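Oxidoreductase (Thermotoga maritima, PDB 1ZH8) binds NADP and probably catalyses oxidation or reduction at an alcohol carbon of a substrate that is not known. Local coordinates at residues K222-L227 and Y252-N257. Residues are numbered along the deposited sequence; the frame is centred on the assembly and turned at random. Where two conformers were deposited one is given.
With NA (sodium ion), chain C; EDO (1,2-ethanediol), chain I; EDO (1,2-ethanediol), chain F.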
# COMPACT_ATOMS: atom_id res chain seq x y z
N LYS A 222 -8.13 3.04 -11.53
CA LYS A 222 -7.84 3.68 -12.82
C LYS A 222 -8.01 2.74 -14.03
O LYS A 222 -7.96 1.52 -13.89
CB LYS A 222 -6.44 4.28 -12.82
CG LYS A 222 -6.24 5.31 -11.77
CD LYS A 222 -5.17 6.32 -12.17
CE LYS A 222 -5.06 7.40 -11.10
NZ LYS A 222 -4.21 8.52 -11.53
N ASP A 223 -8.24 3.33 -15.20
CA ASP A 223 -8.36 2.60 -16.44
C ASP A 223 -7.12 2.90 -17.27
O ASP A 223 -7.07 3.93 -17.93
CB ASP A 223 -9.63 3.05 -17.16
CG ASP A 223 -9.82 2.39 -18.53
OD1 ASP A 223 -8.88 1.78 -19.08
OD2 ASP A 223 -10.94 2.47 -19.07
N LEU A 224 -6.12 2.02 -17.25
CA LEU A 224 -4.79 2.31 -17.82
C LEU A 224 -4.50 1.64 -19.17
O LEU A 224 -3.59 2.04 -19.89
CB LEU A 224 -3.69 1.89 -16.83
CG LEU A 224 -3.58 2.50 -15.44
CD1 LEU A 224 -2.56 1.70 -14.68
CD2 LEU A 224 -3.19 3.99 -15.54
N SER A 225 -5.25 0.59 -19.47
CA SER A 225 -5.10 -0.11 -20.74
C SER A 225 -6.37 -0.02 -21.58
O SER A 225 -7.44 -0.37 -21.11
CB SER A 225 -4.74 -1.58 -20.51
OG SER A 225 -4.66 -2.25 -21.76
N PRO A 226 -6.24 0.44 -22.84
CA PRO A 226 -7.40 0.43 -23.76
C PRO A 226 -7.72 -0.99 -24.20
O PRO A 226 -8.72 -1.23 -24.88
CB PRO A 226 -6.92 1.26 -24.96
CG PRO A 226 -5.41 1.27 -24.89
CD PRO A 226 -5.01 0.97 -23.46
N LEU A 227 -6.87 -1.93 -23.81
CA LEU A 227 -7.04 -3.30 -24.21
C LEU A 227 -8.01 -4.01 -23.28
O LEU A 227 -8.70 -4.94 -23.68
CB LEU A 227 -5.69 -3.99 -24.24
CG LEU A 227 -5.64 -5.49 -24.57
CD1 LEU A 227 -6.12 -5.80 -26.01
CD2 LEU A 227 -4.22 -5.99 -24.32
N TYR A 252 -3.96 -5.12 -13.83
CA TYR A 252 -4.15 -6.25 -14.71
C TYR A 252 -3.28 -6.15 -15.97
O TYR A 252 -3.07 -7.16 -16.63
CB TYR A 252 -5.62 -6.40 -15.04
CG TYR A 252 -6.37 -6.98 -13.88
CD1 TYR A 252 -6.81 -6.16 -12.84
CD2 TYR A 252 -6.65 -8.34 -13.82
CE1 TYR A 252 -7.51 -6.70 -11.76
CE2 TYR A 252 -7.33 -8.89 -12.75
CZ TYR A 252 -7.76 -8.06 -11.72
OH TYR A 252 -8.46 -8.59 -10.66
N SER A 253 -2.74 -4.97 -16.27
CA SER A 253 -2.04 -4.77 -17.55
C SER A 253 -0.51 -4.66 -17.44
O SER A 253 0.19 -5.01 -18.37
CB SER A 253 -2.63 -3.57 -18.28
OG SER A 253 -1.64 -2.71 -18.81
N LEU A 254 -0.00 -4.23 -16.29
CA LEU A 254 1.44 -4.07 -16.11
C LEU A 254 2.12 -5.27 -15.42
O LEU A 254 1.47 -6.02 -14.69
CB LEU A 254 1.73 -2.77 -15.35
CG LEU A 254 1.20 -1.51 -16.04
CD1 LEU A 254 1.24 -0.33 -15.08
CD2 LEU A 254 1.96 -1.19 -17.32
N LYS A 255 3.42 -5.41 -15.66
CA LYS A 255 4.26 -6.52 -15.19
C LYS A 255 5.01 -6.21 -13.90
O LYS A 255 5.40 -5.06 -13.63
CB LYS A 255 5.30 -6.87 -16.26
CG LYS A 255 4.85 -7.88 -17.31
CD LYS A 255 5.97 -8.14 -18.34
CE LYS A 255 5.52 -9.12 -19.43
NZ LYS A 255 6.67 -9.73 -20.17
N GLY A 256 5.24 -7.26 -13.12
CA GLY A 256 6.04 -7.17 -11.90
C GLY A 256 5.93 -8.44 -11.08
O GLY A 256 5.30 -9.43 -11.52
N ASN A 257 6.54 -8.42 -9.90
CA ASN A 257 6.47 -9.55 -8.98
C ASN A 257 5.42 -9.38 -7.85
O ASN A 257 5.48 -8.43 -7.05
CB ASN A 257 7.85 -9.88 -8.38
CG ASN A 257 8.91 -10.15 -9.45
OD1 ASN A 257 9.99 -9.53 -9.44
ND2 ASN A 257 8.63 -11.08 -10.35
NA NA C . -9.14 -0.61 -19.31
C1 EDO I . 7.87 -6.08 -7.51
O1 EDO I . 6.95 -5.74 -8.55
C2 EDO I . 9.20 -6.58 -8.09
O2 EDO I . 9.88 -5.53 -8.79
C1 EDO F . 6.09 -2.66 -17.68
O1 EDO F . 5.06 -3.67 -17.73
C2 EDO F . 6.20 -2.04 -16.28
O2 EDO F . 6.31 -3.06 -15.28
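Ser225 and Ser253 meet through their CB atoms, 3.7 Å apart, where two loops leave the same end of the large mixed sheet. This sheet belongs to the GFO/IDH/MocA C-terminal domain. The 222-227 segment follows strand 214-222, and the 252-257 segment follows strand 245-251. Strand 233-240 lies between those two strands in the sheet. The contact is small, with 112 Å² buried in all, and no hydrogen bond crosses it.

Both serines turn CB toward the opposite loop. Ser253 is modelled in two conformers, so the place of its hydroxyl is doubtful; in one of them OG lies against CB of Ser225. Ser225 OG is used within its own loop. With OG anti to the backbone N (chi1 177°), it accepts a bond from Leu227 N at 3.0 Å and closes an ST turn. Beside the serines, Leu224 and Leu254 touch through one methyl each, CD1 to CD1 at 4.3 Å, a loose apolar contact. Leu254 CG is anti to its carbonyl carbon (chi1 -58°), and the branch reaches back toward Leu224. The second subunit packs against both leucines, with its Val164 on Leu224 and its Gly264 on Leu254. The pair is therefore part of the subunit interface.

The 222-227 segment also supplies two ligands of a sodium ion. Leu228 O, Gly230 O and Asp232 OD2 complete its site, so the ion bridges the two ends of the loop between strands 214-222 and 233-240. The other carboxylate oxygen of Asp232 accepts a hydrogen bond from Leu224 N. Within the segment, the sodium ion is bound by Asp223 OD1 at 2.4 Å and by the backbone oxygen Ser225 O at 2.5 Å.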